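Local coordinates for hypothetical protein (Bacteroides caccae, PDB 4M8R) that is of unknown function but pairs an Ig-like N-terminal domain with a WD40-like, probably propeller-type domain, at residues R213-G225 and S237-P249. Sequence-based numbering, arbitrary orientation.
With PO4 (phosphate ion), chain D; PO4 (phosphate ion), chain C.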
# COMPACT_ATOMS: atom_id res chain seq x y z
N ARG A 213 -21.94 18.48 -22.18
CA ARG A 213 -21.01 18.03 -23.22
C ARG A 213 -21.50 18.37 -24.63
O ARG A 213 -20.69 18.53 -25.55
CB ARG A 213 -20.77 16.52 -23.10
CG ARG A 213 -19.68 15.96 -24.00
CD ARG A 213 -19.39 14.51 -23.66
NE ARG A 213 -18.27 13.98 -24.44
CZ ARG A 213 -17.88 12.71 -24.45
NH1 ARG A 213 -18.51 11.80 -23.72
NH2 ARG A 213 -16.85 12.35 -25.20
N GLY A 214 -22.82 18.46 -24.80
CA GLY A 214 -23.41 18.84 -26.08
C GLY A 214 -24.88 19.17 -25.93
O GLY A 214 -25.24 20.15 -25.28
N LYS A 215 -25.73 18.34 -26.53
CA LYS A 215 -27.18 18.47 -26.36
C LYS A 215 -27.58 18.21 -24.91
O LYS A 215 -28.51 18.84 -24.39
CB LYS A 215 -27.92 17.50 -27.30
CG LYS A 215 -27.72 16.03 -26.97
CD LYS A 215 -28.04 15.12 -28.15
CE LYS A 215 -27.62 13.68 -27.88
NZ LYS A 215 -26.14 13.53 -27.68
N GLY A 216 -26.87 17.29 -24.25
CA GLY A 216 -27.17 16.91 -22.87
C GLY A 216 -25.97 16.92 -21.95
O GLY A 216 -24.90 17.43 -22.30
N TYR A 217 -26.16 16.35 -20.76
CA TYR A 217 -25.18 16.43 -19.69
C TYR A 217 -24.42 15.13 -19.49
O TYR A 217 -24.99 14.04 -19.59
CB TYR A 217 -25.87 16.85 -18.39
CG TYR A 217 -26.37 18.27 -18.44
CD1 TYR A 217 -25.54 19.33 -18.11
CD2 TYR A 217 -27.67 18.57 -18.84
CE1 TYR A 217 -25.98 20.64 -18.16
CE2 TYR A 217 -28.12 19.88 -18.90
CZ TYR A 217 -27.27 20.91 -18.56
OH TYR A 217 -27.69 22.21 -18.61
N SER A 218 -23.13 15.25 -19.21
CA SER A 218 -22.26 14.11 -18.94
C SER A 218 -21.50 14.32 -17.64
O SER A 218 -21.42 15.43 -17.13
CB SER A 218 -21.24 13.91 -20.06
OG SER A 218 -21.87 13.50 -21.26
N LEU A 219 -20.95 13.23 -17.11
CA LEU A 219 -20.19 13.28 -15.87
C LEU A 219 -18.70 13.40 -16.19
O LEU A 219 -18.19 12.63 -17.00
CB LEU A 219 -20.46 12.02 -15.05
CG LEU A 219 -19.83 11.95 -13.66
CD1 LEU A 219 -20.38 13.05 -12.77
CD2 LEU A 219 -20.09 10.58 -13.05
N TYR A 220 -18.04 14.36 -15.57
CA TYR A 220 -16.63 14.65 -15.83
C TYR A 220 -15.80 14.55 -14.56
O TYR A 220 -16.30 14.80 -13.47
CB TYR A 220 -16.47 16.09 -16.33
CG TYR A 220 -16.87 16.35 -17.77
CD1 TYR A 220 -18.21 16.40 -18.13
CD2 TYR A 220 -15.91 16.60 -18.75
CE1 TYR A 220 -18.58 16.65 -19.44
CE2 TYR A 220 -16.27 16.86 -20.05
CZ TYR A 220 -17.60 16.89 -20.40
OH TYR A 220 -17.95 17.14 -21.70
N ASN A 221 -14.53 14.22 -14.73
CA ASN A 221 -13.55 14.37 -13.67
C ASN A 221 -12.83 15.69 -13.88
O ASN A 221 -12.15 15.87 -14.87
CB ASN A 221 -12.54 13.23 -13.69
CG ASN A 221 -11.57 13.29 -12.53
OD1 ASN A 221 -11.09 14.36 -12.16
ND2 ASN A 221 -11.30 12.14 -11.94
N VAL A 222 -12.97 16.61 -12.93
CA VAL A 222 -12.41 17.95 -13.08
C VAL A 222 -11.29 18.23 -12.10
O VAL A 222 -10.81 19.36 -12.04
CB VAL A 222 -13.49 19.04 -12.97
CG1 VAL A 222 -14.52 18.86 -14.06
CG2 VAL A 222 -14.17 19.04 -11.60
N SER A 223 -10.88 17.23 -11.33
CA SER A 223 -9.78 17.41 -10.39
C SER A 223 -8.48 16.72 -10.85
O SER A 223 -7.43 16.93 -10.24
CB SER A 223 -10.18 16.91 -9.00
OG SER A 223 -10.44 15.51 -9.01
N ALA A 224 -8.55 15.92 -11.91
CA ALA A 224 -7.37 15.20 -12.41
C ALA A 224 -6.15 16.09 -12.68
O ALA A 224 -5.01 15.65 -12.49
CB ALA A 224 -7.73 14.42 -13.67
N GLY A 225 -6.37 17.33 -13.12
CA GLY A 225 -5.29 18.30 -13.32
C GLY A 225 -4.58 18.74 -12.04
O GLY A 225 -3.43 19.16 -12.08
N SER A 237 -8.92 20.08 -17.38
CA SER A 237 -9.10 18.69 -17.80
C SER A 237 -10.26 18.61 -18.77
O SER A 237 -11.14 19.47 -18.77
CB SER A 237 -9.43 17.80 -16.60
OG SER A 237 -8.41 17.83 -15.62
N ASN A 238 -10.27 17.55 -19.57
CA ASN A 238 -11.42 17.20 -20.38
C ASN A 238 -11.65 15.69 -20.34
O ASN A 238 -11.34 14.98 -21.31
CB ASN A 238 -11.24 17.68 -21.81
CG ASN A 238 -12.48 17.46 -22.65
OD1 ASN A 238 -13.60 17.72 -22.19
ND2 ASN A 238 -12.31 16.96 -23.86
N PHE A 239 -12.21 15.22 -19.23
CA PHE A 239 -12.37 13.78 -18.99
C PHE A 239 -13.83 13.37 -18.73
O PHE A 239 -14.19 13.03 -17.61
CB PHE A 239 -11.51 13.36 -17.80
CG PHE A 239 -10.03 13.34 -18.08
CD1 PHE A 239 -9.51 12.62 -19.14
CD2 PHE A 239 -9.14 14.00 -17.24
CE1 PHE A 239 -8.15 12.59 -19.39
CE2 PHE A 239 -7.78 13.97 -17.48
CZ PHE A 239 -7.29 13.26 -18.55
N PRO A 240 -14.66 13.37 -19.78
CA PRO A 240 -16.01 12.84 -19.61
C PRO A 240 -16.03 11.32 -19.55
O PRO A 240 -15.10 10.67 -20.03
CB PRO A 240 -16.74 13.32 -20.87
CG PRO A 240 -15.66 13.47 -21.89
CD PRO A 240 -14.44 13.91 -21.13
N MSE A 241 -17.09 10.76 -18.97
CA MSE A 241 -17.28 9.32 -18.95
C MSE A 241 -17.73 8.87 -20.30
O MSE A 241 -18.41 9.63 -21.00
CB MSE A 241 -18.37 8.96 -17.94
CG MSE A 241 -17.96 9.27 -16.51
SE MSE A 241 -17.04 7.69 -15.77
CE MSE A 241 -18.71 6.83 -15.19
N PRO A 242 -17.40 7.63 -20.70
CA PRO A 242 -17.90 7.07 -21.95
C PRO A 242 -19.34 6.59 -21.79
O PRO A 242 -19.62 5.40 -21.92
CB PRO A 242 -16.96 5.90 -22.19
CG PRO A 242 -16.64 5.42 -20.82
CD PRO A 242 -16.55 6.66 -19.97
N GLU A 243 -20.24 7.51 -21.48
CA GLU A 243 -21.65 7.20 -21.30
C GLU A 243 -22.47 8.18 -22.12
O GLU A 243 -21.97 9.24 -22.49
CB GLU A 243 -22.03 7.31 -19.82
CG GLU A 243 -21.21 6.42 -18.89
CD GLU A 243 -21.47 4.93 -19.09
OE1 GLU A 243 -22.51 4.57 -19.69
OE2 GLU A 243 -20.64 4.12 -18.63
N PRO A 244 -23.74 7.84 -22.41
CA PRO A 244 -24.54 8.78 -23.18
C PRO A 244 -24.79 10.09 -22.44
O PRO A 244 -24.57 10.17 -21.23
CB PRO A 244 -25.87 8.03 -23.40
CG PRO A 244 -25.61 6.62 -23.00
CD PRO A 244 -24.51 6.67 -21.99
N GLN A 245 -25.22 11.11 -23.17
CA GLN A 245 -25.61 12.38 -22.59
C GLN A 245 -27.08 12.31 -22.24
O GLN A 245 -27.86 11.65 -22.93
CB GLN A 245 -25.37 13.52 -23.58
CG GLN A 245 -23.91 13.71 -23.95
CD GLN A 245 -23.71 14.76 -25.03
OE1 GLN A 245 -24.48 15.71 -25.15
NE2 GLN A 245 -22.65 14.59 -25.81
N PHE A 246 -27.47 12.99 -21.17
CA PHE A 246 -28.87 13.02 -20.75
C PHE A 246 -29.39 14.43 -20.56
O PHE A 246 -28.69 15.29 -20.02
CB PHE A 246 -29.05 12.21 -19.47
CG PHE A 246 -28.78 10.75 -19.64
CD1 PHE A 246 -29.71 9.93 -20.28
CD2 PHE A 246 -27.59 10.19 -19.19
CE1 PHE A 246 -29.46 8.58 -20.45
CE2 PHE A 246 -27.34 8.84 -19.36
CZ PHE A 246 -28.28 8.03 -19.99
N GLU A 247 -30.61 14.66 -21.04
CA GLU A 247 -31.32 15.92 -20.80
C GLU A 247 -31.90 15.93 -19.40
O GLU A 247 -32.11 14.87 -18.79
CB GLU A 247 -32.46 16.12 -21.81
CG GLU A 247 -32.17 17.11 -22.93
CD GLU A 247 -31.52 16.46 -24.13
OE1 GLU A 247 -30.32 16.14 -24.05
OE2 GLU A 247 -32.21 16.29 -25.16
N LEU A 248 -32.15 17.13 -18.89
CA LEU A 248 -32.87 17.31 -17.64
C LEU A 248 -34.33 16.92 -17.86
O LEU A 248 -34.84 17.02 -18.98
CB LEU A 248 -32.79 18.76 -17.18
CG LEU A 248 -31.41 19.26 -16.77
CD1 LEU A 248 -31.40 20.78 -16.68
CD2 LEU A 248 -30.99 18.63 -15.46
N PRO A 249 -35.02 16.50 -16.78
CA PRO A 249 -36.45 16.20 -16.93
C PRO A 249 -37.25 17.46 -17.27
O PRO A 249 -36.79 18.58 -16.99
CB PRO A 249 -36.86 15.65 -15.56
CG PRO A 249 -35.58 15.39 -14.82
CD PRO A 249 -34.56 16.32 -15.40
P PO4 D . -15.23 15.56 -26.44
O1 PO4 D . -14.15 16.56 -26.09
O2 PO4 D . -14.76 14.15 -26.20
O3 PO4 D . -16.47 15.81 -25.62
O4 PO4 D . -15.53 15.73 -27.91
P PO4 C . -16.46 8.75 -25.60
O1 PO4 C . -15.50 9.50 -26.51
O2 PO4 C . -16.01 7.32 -25.44
O3 PO4 C . -16.49 9.41 -24.25
O4 PO4 C . -17.85 8.82 -26.17
O HOH W 1 -12.66 17.07 -17.24
O HOH W 2 -8.50 19.19 -13.50
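Pro240 lies between two flat groups of 213-225, its CB over one face of the Tyr220 ring, 3.8 Å from the ring centroid in a CH-pi contact, and its CG over the guanidinium of Arg213, 3.5 Å from CZ. The two residues of the Tyr220-Pro240 pair face each other at a non-hydrogen-bonded antiparallel position, where the short strand 239-240 closes one edge of a sheet in the WD40-like domain, consistent with a propeller blade. Next to this pair, Met241 N donates to Leu219 O (2.9 Å). The Arg213 chain runs extended, with CG anti to the backbone N (chi1 -172°), and delivers the guanidinium to two phosphate ions, probably from the crystallisation liquor. NE reaches O3 of one phosphate at 2.8 Å, and Asn238 ND2 holds O1 of the same ion; Arg49, Arg89 and Lys105 of a second subunit also bond to the two phosphates, in a cluster of cationic side chains at the subunit interface. A leucine in place of Arg213 would probably leave both phosphates without this donor and uncover Pro240 CG. Farther along, Tyr217 and Phe246 form a hydrogen-bonded antiparallel bridge, with Tyr217 N to Phe246 O at 2.8 Å. Beside it the extended Gln245 side chain reaches back into the 213-216 loop, where its OE1 accepts from Gly216 N in the carbonyl plane at 3.0 Å (N-H...O 164°).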